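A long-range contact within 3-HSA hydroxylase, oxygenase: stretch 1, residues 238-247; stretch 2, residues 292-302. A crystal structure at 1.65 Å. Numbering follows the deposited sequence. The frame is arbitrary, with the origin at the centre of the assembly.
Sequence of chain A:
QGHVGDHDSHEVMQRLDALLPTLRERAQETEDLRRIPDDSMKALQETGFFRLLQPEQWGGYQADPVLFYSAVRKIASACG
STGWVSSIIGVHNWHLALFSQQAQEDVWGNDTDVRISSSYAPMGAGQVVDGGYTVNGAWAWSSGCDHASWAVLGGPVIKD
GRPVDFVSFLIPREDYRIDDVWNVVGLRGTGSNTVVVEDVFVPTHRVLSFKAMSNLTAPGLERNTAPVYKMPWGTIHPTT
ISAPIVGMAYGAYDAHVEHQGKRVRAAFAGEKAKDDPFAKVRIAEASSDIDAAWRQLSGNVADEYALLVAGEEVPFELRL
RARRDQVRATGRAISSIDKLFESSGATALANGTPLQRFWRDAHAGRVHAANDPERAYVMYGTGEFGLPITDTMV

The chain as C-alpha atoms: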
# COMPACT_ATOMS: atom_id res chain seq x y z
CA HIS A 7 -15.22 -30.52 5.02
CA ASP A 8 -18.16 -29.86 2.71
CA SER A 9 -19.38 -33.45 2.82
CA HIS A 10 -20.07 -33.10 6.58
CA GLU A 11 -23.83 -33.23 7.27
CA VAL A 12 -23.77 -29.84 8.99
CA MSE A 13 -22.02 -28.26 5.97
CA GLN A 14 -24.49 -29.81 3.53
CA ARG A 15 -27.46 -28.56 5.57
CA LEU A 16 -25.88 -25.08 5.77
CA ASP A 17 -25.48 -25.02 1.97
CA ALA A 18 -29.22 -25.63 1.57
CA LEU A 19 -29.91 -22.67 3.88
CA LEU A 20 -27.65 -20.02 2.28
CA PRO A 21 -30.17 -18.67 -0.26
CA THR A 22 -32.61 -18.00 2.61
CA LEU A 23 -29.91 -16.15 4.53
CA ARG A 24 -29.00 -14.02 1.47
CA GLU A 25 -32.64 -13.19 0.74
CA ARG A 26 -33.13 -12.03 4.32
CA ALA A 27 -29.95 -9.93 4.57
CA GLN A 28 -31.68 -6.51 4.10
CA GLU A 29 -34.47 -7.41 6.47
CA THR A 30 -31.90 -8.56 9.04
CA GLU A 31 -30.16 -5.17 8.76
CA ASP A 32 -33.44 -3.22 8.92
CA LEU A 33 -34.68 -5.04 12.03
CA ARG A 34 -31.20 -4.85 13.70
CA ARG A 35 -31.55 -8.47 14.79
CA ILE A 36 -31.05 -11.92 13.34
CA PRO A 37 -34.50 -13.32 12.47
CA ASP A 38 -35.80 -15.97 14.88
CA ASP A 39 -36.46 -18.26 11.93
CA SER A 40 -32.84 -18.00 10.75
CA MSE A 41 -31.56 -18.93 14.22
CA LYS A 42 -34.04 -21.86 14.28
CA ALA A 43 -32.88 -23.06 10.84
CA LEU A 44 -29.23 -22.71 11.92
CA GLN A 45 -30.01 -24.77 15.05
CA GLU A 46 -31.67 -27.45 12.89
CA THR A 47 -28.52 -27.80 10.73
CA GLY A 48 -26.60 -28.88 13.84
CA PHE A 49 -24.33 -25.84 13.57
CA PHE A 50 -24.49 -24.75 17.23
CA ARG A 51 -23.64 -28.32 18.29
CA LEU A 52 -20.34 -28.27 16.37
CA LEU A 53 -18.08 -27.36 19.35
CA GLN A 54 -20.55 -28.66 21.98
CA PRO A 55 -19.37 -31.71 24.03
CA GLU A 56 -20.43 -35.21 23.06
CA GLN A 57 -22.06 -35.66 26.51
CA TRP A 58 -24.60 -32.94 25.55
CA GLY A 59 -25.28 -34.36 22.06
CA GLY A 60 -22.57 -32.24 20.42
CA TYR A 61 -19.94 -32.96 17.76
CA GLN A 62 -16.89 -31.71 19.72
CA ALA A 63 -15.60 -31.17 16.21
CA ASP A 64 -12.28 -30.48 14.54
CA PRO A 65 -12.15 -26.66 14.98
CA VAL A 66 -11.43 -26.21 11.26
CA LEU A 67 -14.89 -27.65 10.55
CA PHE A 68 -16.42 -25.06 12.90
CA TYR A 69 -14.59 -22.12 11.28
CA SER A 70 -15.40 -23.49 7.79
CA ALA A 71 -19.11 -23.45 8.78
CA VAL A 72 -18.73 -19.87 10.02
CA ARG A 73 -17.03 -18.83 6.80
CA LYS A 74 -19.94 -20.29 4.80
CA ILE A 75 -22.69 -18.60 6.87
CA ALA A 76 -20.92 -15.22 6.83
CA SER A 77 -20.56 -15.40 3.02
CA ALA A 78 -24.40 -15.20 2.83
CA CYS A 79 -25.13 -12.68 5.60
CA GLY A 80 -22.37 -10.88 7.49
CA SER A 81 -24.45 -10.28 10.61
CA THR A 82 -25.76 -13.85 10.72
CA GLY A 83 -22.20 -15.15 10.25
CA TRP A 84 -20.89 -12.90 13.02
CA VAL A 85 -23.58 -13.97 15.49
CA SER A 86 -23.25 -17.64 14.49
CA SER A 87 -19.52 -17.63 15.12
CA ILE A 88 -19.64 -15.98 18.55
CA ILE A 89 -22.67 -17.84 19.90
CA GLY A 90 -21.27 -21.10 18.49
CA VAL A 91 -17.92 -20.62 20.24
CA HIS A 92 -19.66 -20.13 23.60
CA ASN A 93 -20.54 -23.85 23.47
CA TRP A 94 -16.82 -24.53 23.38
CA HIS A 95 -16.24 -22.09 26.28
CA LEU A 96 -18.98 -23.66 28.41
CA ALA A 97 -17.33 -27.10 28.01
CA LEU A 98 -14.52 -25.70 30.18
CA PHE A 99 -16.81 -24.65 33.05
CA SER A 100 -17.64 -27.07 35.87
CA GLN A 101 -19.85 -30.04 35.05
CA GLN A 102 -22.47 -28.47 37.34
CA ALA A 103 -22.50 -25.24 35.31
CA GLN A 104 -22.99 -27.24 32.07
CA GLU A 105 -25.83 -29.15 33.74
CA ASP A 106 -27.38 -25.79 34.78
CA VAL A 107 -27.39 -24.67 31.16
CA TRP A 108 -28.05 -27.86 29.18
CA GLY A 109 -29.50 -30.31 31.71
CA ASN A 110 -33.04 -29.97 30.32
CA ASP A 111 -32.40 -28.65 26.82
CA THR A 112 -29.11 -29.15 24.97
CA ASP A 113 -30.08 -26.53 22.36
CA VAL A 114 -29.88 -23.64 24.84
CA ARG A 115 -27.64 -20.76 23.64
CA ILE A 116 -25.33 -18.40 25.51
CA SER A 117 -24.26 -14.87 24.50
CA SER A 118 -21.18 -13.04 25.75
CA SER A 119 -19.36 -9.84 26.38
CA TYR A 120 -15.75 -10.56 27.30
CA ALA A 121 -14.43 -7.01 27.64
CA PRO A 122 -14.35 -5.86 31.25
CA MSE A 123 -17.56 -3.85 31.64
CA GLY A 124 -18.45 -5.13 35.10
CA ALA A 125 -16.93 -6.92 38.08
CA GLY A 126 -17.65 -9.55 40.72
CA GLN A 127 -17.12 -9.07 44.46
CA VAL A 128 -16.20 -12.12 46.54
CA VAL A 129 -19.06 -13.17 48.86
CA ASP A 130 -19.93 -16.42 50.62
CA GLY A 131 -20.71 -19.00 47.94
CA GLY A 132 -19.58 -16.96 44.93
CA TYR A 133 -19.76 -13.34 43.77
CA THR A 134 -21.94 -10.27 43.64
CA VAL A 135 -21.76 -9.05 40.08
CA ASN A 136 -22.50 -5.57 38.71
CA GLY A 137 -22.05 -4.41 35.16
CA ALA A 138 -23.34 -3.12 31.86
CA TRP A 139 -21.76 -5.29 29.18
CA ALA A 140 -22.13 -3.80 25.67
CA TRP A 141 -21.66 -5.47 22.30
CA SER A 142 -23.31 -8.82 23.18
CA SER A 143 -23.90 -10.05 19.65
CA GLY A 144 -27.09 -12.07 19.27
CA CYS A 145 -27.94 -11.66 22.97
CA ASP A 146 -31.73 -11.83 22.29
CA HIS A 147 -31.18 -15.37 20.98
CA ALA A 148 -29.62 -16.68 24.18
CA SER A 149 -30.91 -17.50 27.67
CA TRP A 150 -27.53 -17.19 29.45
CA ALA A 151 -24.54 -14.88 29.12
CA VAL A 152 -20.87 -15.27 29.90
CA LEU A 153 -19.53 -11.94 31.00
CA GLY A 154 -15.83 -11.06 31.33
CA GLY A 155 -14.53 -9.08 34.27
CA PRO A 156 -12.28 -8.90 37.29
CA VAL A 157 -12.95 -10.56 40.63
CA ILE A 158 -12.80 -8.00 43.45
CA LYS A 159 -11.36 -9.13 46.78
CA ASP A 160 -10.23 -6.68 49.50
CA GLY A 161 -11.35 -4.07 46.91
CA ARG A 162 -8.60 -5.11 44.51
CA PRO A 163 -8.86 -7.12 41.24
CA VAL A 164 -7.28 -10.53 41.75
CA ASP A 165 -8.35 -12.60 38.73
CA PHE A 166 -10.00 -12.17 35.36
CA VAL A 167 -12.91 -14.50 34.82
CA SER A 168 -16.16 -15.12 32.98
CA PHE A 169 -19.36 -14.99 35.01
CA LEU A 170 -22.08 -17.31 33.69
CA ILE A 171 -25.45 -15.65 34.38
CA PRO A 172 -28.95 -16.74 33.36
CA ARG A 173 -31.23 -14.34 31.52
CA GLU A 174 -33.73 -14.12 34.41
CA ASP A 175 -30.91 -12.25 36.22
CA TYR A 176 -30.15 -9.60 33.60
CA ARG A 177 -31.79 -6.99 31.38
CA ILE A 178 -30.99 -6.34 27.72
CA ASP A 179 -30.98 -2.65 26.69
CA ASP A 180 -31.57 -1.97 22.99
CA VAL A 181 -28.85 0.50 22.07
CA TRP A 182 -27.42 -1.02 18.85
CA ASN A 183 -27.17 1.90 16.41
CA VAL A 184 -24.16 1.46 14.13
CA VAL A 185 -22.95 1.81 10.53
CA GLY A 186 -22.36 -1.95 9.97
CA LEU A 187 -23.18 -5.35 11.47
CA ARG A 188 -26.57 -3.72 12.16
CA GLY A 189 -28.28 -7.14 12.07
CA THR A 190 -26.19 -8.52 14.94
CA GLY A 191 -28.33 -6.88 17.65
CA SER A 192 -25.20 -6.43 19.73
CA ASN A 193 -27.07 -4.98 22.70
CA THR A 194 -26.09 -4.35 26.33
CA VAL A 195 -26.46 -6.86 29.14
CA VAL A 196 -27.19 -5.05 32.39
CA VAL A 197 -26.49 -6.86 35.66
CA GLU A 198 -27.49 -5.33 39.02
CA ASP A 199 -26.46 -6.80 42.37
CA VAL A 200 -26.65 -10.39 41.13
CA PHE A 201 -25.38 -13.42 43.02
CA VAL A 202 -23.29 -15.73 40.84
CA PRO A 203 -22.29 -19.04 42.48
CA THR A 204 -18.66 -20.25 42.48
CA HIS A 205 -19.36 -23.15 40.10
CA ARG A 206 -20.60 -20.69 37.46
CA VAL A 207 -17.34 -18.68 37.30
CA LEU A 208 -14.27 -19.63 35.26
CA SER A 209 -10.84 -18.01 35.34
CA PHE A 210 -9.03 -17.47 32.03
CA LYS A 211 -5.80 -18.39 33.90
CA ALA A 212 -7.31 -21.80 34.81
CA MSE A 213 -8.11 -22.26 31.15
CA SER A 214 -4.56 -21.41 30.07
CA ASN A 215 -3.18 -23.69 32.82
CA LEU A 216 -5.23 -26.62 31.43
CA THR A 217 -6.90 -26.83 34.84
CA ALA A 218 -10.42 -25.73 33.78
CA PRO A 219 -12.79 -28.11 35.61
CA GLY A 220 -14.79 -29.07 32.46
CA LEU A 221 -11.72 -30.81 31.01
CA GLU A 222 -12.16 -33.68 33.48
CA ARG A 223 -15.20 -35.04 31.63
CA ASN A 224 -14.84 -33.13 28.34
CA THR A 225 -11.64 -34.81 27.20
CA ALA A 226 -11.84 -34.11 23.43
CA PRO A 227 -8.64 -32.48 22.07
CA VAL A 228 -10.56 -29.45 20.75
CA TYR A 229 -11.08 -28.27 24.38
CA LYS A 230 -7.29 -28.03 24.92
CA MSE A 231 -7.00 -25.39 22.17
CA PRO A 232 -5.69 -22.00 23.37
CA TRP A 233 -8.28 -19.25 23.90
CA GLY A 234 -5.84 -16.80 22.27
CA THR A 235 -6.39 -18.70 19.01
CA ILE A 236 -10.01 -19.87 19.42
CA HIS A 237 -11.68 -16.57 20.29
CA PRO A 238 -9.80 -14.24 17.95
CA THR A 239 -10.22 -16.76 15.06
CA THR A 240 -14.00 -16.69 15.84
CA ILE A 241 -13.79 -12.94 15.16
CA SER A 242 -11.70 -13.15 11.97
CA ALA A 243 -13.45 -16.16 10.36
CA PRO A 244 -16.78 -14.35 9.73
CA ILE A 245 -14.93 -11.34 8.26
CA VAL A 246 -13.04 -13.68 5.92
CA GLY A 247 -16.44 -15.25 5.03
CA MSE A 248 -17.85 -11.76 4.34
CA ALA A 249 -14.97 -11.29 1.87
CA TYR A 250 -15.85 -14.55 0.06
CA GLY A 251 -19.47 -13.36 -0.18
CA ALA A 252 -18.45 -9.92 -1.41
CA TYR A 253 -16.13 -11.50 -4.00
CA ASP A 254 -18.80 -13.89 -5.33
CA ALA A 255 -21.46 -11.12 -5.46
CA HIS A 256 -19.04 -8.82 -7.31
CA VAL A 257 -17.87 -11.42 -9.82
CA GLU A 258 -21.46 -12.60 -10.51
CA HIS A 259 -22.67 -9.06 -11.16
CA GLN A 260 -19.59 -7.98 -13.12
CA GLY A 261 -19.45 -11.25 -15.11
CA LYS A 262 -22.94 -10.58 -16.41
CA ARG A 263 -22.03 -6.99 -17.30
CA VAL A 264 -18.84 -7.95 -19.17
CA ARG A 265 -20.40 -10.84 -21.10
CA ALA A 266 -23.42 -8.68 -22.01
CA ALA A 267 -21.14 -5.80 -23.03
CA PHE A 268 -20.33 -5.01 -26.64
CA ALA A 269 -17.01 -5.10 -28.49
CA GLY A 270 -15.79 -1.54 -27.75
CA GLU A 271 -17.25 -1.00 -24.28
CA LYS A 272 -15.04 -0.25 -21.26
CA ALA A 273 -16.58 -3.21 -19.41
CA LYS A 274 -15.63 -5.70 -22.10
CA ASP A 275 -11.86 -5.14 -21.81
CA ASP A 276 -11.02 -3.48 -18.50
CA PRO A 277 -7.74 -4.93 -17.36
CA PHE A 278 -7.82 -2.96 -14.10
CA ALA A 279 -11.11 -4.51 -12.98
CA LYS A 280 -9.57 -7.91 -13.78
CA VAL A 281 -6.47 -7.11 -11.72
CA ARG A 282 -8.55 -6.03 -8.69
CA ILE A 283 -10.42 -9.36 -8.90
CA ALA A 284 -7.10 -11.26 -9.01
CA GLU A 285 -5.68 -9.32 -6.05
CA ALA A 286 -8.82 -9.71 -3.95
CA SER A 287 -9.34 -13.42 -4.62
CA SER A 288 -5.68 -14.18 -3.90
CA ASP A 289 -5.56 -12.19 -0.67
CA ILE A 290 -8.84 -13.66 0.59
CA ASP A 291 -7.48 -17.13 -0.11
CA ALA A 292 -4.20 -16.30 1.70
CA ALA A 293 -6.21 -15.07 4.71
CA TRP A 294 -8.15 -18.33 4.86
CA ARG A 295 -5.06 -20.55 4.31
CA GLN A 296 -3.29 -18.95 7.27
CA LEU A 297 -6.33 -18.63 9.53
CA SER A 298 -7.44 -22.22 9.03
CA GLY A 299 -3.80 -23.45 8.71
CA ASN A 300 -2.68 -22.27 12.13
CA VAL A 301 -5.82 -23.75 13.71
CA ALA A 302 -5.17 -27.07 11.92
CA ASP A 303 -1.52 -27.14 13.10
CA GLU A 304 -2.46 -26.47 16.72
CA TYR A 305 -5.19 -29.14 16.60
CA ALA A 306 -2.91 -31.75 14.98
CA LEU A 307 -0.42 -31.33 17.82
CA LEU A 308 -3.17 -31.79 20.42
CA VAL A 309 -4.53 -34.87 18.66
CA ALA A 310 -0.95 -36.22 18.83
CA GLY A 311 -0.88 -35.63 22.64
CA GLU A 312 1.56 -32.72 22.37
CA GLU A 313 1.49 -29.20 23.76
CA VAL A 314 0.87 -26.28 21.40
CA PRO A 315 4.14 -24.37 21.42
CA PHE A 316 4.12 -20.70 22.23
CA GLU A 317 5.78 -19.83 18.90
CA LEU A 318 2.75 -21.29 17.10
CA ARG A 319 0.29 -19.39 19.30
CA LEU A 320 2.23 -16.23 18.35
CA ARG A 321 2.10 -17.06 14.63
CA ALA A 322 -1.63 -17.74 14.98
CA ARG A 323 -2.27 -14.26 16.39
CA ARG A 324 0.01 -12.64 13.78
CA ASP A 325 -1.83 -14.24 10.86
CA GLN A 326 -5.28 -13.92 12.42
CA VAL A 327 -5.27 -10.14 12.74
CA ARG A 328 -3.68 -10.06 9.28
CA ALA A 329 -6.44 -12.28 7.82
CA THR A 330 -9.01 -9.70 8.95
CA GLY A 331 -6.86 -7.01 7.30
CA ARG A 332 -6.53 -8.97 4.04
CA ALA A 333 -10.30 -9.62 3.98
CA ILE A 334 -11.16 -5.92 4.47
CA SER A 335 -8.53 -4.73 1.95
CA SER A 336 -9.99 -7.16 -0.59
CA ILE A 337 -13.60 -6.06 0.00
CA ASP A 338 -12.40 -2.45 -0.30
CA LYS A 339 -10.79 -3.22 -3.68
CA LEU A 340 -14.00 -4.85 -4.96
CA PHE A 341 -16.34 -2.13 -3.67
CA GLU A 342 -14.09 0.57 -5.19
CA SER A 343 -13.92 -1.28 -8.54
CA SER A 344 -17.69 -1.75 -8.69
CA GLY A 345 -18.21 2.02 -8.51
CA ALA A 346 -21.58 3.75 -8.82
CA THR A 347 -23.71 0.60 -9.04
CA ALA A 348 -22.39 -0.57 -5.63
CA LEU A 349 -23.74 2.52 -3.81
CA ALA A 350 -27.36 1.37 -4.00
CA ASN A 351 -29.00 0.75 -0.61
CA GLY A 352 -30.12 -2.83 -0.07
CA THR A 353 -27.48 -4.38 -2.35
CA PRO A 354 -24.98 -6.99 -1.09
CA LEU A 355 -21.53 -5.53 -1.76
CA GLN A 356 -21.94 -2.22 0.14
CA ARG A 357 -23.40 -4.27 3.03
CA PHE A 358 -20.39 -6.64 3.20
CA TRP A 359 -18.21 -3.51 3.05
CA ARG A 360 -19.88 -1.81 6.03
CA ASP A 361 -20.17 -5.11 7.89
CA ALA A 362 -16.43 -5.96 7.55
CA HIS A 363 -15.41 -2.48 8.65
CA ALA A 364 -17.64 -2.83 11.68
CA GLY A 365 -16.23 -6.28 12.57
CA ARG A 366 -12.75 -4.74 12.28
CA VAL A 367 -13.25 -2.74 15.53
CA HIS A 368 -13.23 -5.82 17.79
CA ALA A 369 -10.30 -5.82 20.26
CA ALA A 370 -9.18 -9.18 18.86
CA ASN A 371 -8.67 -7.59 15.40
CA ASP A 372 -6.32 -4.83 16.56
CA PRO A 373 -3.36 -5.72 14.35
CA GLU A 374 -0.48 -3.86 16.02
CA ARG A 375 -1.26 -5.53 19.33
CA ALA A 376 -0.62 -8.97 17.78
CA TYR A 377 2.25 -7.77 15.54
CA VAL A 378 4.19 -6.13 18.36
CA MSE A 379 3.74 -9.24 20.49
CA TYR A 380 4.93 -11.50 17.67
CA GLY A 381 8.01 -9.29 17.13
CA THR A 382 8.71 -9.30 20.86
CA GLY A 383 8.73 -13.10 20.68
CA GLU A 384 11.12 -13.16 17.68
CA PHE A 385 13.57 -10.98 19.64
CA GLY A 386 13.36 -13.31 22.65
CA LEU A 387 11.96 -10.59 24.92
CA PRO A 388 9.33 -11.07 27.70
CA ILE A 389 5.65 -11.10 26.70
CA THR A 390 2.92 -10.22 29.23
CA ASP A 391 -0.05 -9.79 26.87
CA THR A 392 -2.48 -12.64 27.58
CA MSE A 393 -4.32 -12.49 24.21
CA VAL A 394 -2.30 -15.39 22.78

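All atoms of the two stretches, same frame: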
# COMPACT_ATOMS: atom_id res chain seq x y z
N PRO A 238 -10.07 -15.15 19.08
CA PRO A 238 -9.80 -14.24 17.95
C PRO A 238 -10.10 -14.84 16.55
O PRO A 238 -10.56 -14.12 15.65
CB PRO A 238 -8.31 -13.91 18.11
CG PRO A 238 -8.10 -14.00 19.61
CD PRO A 238 -8.89 -15.27 19.96
N THR A 239 -9.88 -16.14 16.36
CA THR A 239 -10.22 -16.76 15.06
C THR A 239 -11.76 -16.71 14.84
O THR A 239 -12.22 -16.52 13.71
CB THR A 239 -9.67 -18.19 14.96
OG1 THR A 239 -8.24 -18.13 15.07
CG2 THR A 239 -10.04 -18.86 13.60
N THR A 240 -12.52 -16.84 15.93
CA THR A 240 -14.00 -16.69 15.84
C THR A 240 -14.44 -15.29 15.37
O THR A 240 -15.51 -15.13 14.78
CB THR A 240 -14.73 -17.18 17.11
OG1 THR A 240 -15.57 -18.30 16.76
CG2 THR A 240 -15.62 -16.11 17.70
N ILE A 241 -13.58 -14.30 15.59
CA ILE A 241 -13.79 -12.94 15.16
C ILE A 241 -13.30 -12.71 13.72
O ILE A 241 -13.93 -11.97 12.96
CB ILE A 241 -13.07 -11.97 16.17
CG1 ILE A 241 -13.68 -12.14 17.57
CG2 ILE A 241 -12.99 -10.52 15.63
CD1 ILE A 241 -15.23 -12.01 17.61
N SER A 242 -12.20 -13.33 13.34
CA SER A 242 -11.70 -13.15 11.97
C SER A 242 -12.46 -14.00 10.95
O SER A 242 -12.69 -13.56 9.82
CB SER A 242 -10.19 -13.45 11.86
OG SER A 242 -9.45 -12.52 12.64
N ALA A 243 -12.81 -15.23 11.33
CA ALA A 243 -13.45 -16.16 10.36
C ALA A 243 -14.69 -15.57 9.66
O ALA A 243 -14.81 -15.69 8.44
CB ALA A 243 -13.76 -17.52 11.01
N PRO A 244 -15.61 -14.93 10.41
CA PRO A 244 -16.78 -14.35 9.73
C PRO A 244 -16.39 -13.19 8.79
O PRO A 244 -16.99 -13.03 7.76
CB PRO A 244 -17.70 -13.90 10.87
CG PRO A 244 -16.83 -13.81 12.09
CD PRO A 244 -15.66 -14.73 11.88
N ILE A 245 -15.35 -12.43 9.14
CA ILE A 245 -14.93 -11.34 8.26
C ILE A 245 -14.34 -11.91 6.97
O ILE A 245 -14.64 -11.41 5.88
CB ILE A 245 -14.00 -10.38 8.98
CG1 ILE A 245 -14.73 -9.77 10.19
CG2 ILE A 245 -13.52 -9.29 8.02
CD1 ILE A 245 -13.81 -8.94 11.15
N VAL A 246 -13.49 -12.94 7.10
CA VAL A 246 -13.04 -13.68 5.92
C VAL A 246 -14.24 -14.18 5.08
O VAL A 246 -14.28 -14.00 3.86
CB VAL A 246 -12.07 -14.82 6.30
CG1 VAL A 246 -11.70 -15.65 5.06
CG2 VAL A 246 -10.81 -14.20 6.95
N GLY A 247 -15.23 -14.79 5.73
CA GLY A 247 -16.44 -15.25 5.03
C GLY A 247 -17.17 -14.11 4.31
O GLY A 247 -17.62 -14.28 3.18
N ALA A 292 -5.35 -16.28 0.78
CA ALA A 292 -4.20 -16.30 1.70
C ALA A 292 -4.67 -16.18 3.16
O ALA A 292 -4.19 -16.90 4.05
CB ALA A 292 -3.23 -15.18 1.36
N ALA A 293 -5.61 -15.26 3.38
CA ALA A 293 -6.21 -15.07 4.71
C ALA A 293 -6.76 -16.38 5.24
O ALA A 293 -6.45 -16.78 6.35
CB ALA A 293 -7.31 -14.02 4.65
N TRP A 294 -7.57 -17.06 4.44
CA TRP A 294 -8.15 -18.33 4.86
C TRP A 294 -7.09 -19.43 5.08
O TRP A 294 -7.15 -20.16 6.06
CB TRP A 294 -9.21 -18.80 3.86
CG TRP A 294 -9.82 -20.10 4.30
CD1 TRP A 294 -9.65 -21.33 3.71
CD2 TRP A 294 -10.64 -20.31 5.46
NE1 TRP A 294 -10.33 -22.29 4.43
CE2 TRP A 294 -10.95 -21.70 5.50
CE3 TRP A 294 -11.15 -19.46 6.46
CZ2 TRP A 294 -11.75 -22.26 6.51
CZ3 TRP A 294 -11.97 -20.03 7.47
CH2 TRP A 294 -12.24 -21.42 7.47
N ARG A 295 -6.12 -19.53 4.17
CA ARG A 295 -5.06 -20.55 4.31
C ARG A 295 -4.33 -20.40 5.62
O ARG A 295 -4.11 -21.38 6.32
CB ARG A 295 -4.07 -20.46 3.16
CG ARG A 295 -4.58 -21.10 1.87
CD ARG A 295 -3.46 -21.07 0.85
NE ARG A 295 -3.91 -21.46 -0.49
CZ ARG A 295 -3.96 -22.73 -0.92
NH1 ARG A 295 -3.56 -23.74 -0.14
NH2 ARG A 295 -4.41 -23.00 -2.13
N GLN A 296 -3.99 -19.16 5.98
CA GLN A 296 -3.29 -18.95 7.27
C GLN A 296 -4.21 -19.14 8.47
O GLN A 296 -3.84 -19.80 9.47
CB GLN A 296 -2.65 -17.56 7.30
CG GLN A 296 -1.58 -17.44 6.23
CD GLN A 296 -0.77 -16.18 6.35
OE1 GLN A 296 -1.32 -15.07 6.35
NE2 GLN A 296 0.56 -16.34 6.46
N LEU A 297 -5.41 -18.56 8.40
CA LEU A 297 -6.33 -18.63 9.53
C LEU A 297 -6.71 -20.07 9.85
O LEU A 297 -6.64 -20.49 11.00
CB LEU A 297 -7.58 -17.78 9.25
CG LEU A 297 -8.47 -17.56 10.47
CD1 LEU A 297 -7.84 -16.52 11.44
CD2 LEU A 297 -9.80 -17.06 9.99
N SER A 298 -7.11 -20.82 8.83
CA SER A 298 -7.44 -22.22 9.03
C SER A 298 -6.19 -23.08 9.26
O SER A 298 -6.21 -24.04 10.06
CB SER A 298 -8.29 -22.71 7.86
OG SER A 298 -7.55 -22.80 6.65
N GLY A 299 -5.08 -22.72 8.59
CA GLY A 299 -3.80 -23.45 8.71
C GLY A 299 -3.24 -23.48 10.12
O GLY A 299 -2.82 -24.55 10.62
N ASN A 300 -3.19 -22.32 10.77
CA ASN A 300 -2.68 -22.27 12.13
C ASN A 300 -3.57 -23.06 13.08
O ASN A 300 -3.08 -23.75 13.96
CB ASN A 300 -2.52 -20.81 12.58
CG ASN A 300 -1.43 -20.08 11.85
OD1 ASN A 300 -1.60 -18.88 11.50
ND2 ASN A 300 -0.29 -20.74 11.65
N VAL A 301 -4.89 -22.95 12.90
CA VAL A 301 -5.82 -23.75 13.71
C VAL A 301 -5.55 -25.25 13.49
O VAL A 301 -5.44 -26.02 14.45
CB VAL A 301 -7.29 -23.39 13.41
CG1 VAL A 301 -8.21 -24.44 13.99
CG2 VAL A 301 -7.62 -22.02 14.03
N ALA A 302 -5.44 -25.65 12.23
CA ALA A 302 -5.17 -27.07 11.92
C ALA A 302 -3.86 -27.58 12.57
O ALA A 302 -3.79 -28.71 13.10
CB ALA A 302 -5.15 -27.27 10.39
O HOH W 1 -6.15 -18.92 13.30

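This contact is a small, almost wholly apolar packing of two nearly antiparallel helices, built around one leucine that fits as a knob into a hole on its neighbour and supplemented at one edge by a bridging water. The segments 238-247 and 292-302 each belong to a longer helix; their N-to-C directions differ by 154°, and their axes approach to 10.3 Å. Because the helices run in opposed directions, Thr239, early in the first stretch, lies beside Leu297 and Val301, whereas Val246, near its end, reaches Ala293 and Trp294. About 330 Å² of surface is buried in all.

Leu297 is the centre of the interface. Its CA-to-CB bond points toward the first helix, and its branched end sits among Thr239, Ser242, Ala243 and Val246, a spacing of three and four residues that places all four on one face of a helix. Leu297 CG lies 3.7 Å from Thr239 CG2, Leu297 CD1 is 3.9 Å from Ser242 CB, and Leu297 CD2 is 4.1 Å from Ala243 CB and 4.3 Å from Val246 CG2. The small side chains of Ser242 and Ala243 leave room for the leucine to come close to the backbone: Leu297 CD2 is 3.8 Å from Ala243 N. Ala243 N already donates to Thr239 O within its own helix, at 2.8 Å, so the apolar methyl does not leave it without a partner.

Thr239 suits its place because it has two chemically different branches. Its methyl joins the apolar layer, with Thr239 CG2 also 4.0 Å from Val301 CG2, while its hydroxyl meets water 1. This water donates to Thr239 OG1 at 2.9 Å and to Leu297 O at 2.8 Å, linking the helices where no direct hydrogen bond crosses between them.

Val246 closes the other end of the contact, its two methyls serving different neighbours. Val246 CG2 packs 4.2 Å from Ala293 CB, where the short alanine side chain points toward the first helix and fills little space. Val246 CG1 lies 4.1 Å from Trp294 CE3, meeting the indole obliquely; the tryptophan leaves its backbone sideways, but its long side chain brings the ring back to the valine.

Beyond the interface, Ser298 turns its hydroxyl to its own helix, with Ser298 OG donating to Trp294 O at 2.7 Å. Backbone hydrogen bonds hold each helix together, while dispersion forces and the burial of apolar surface account for most of the contact between them.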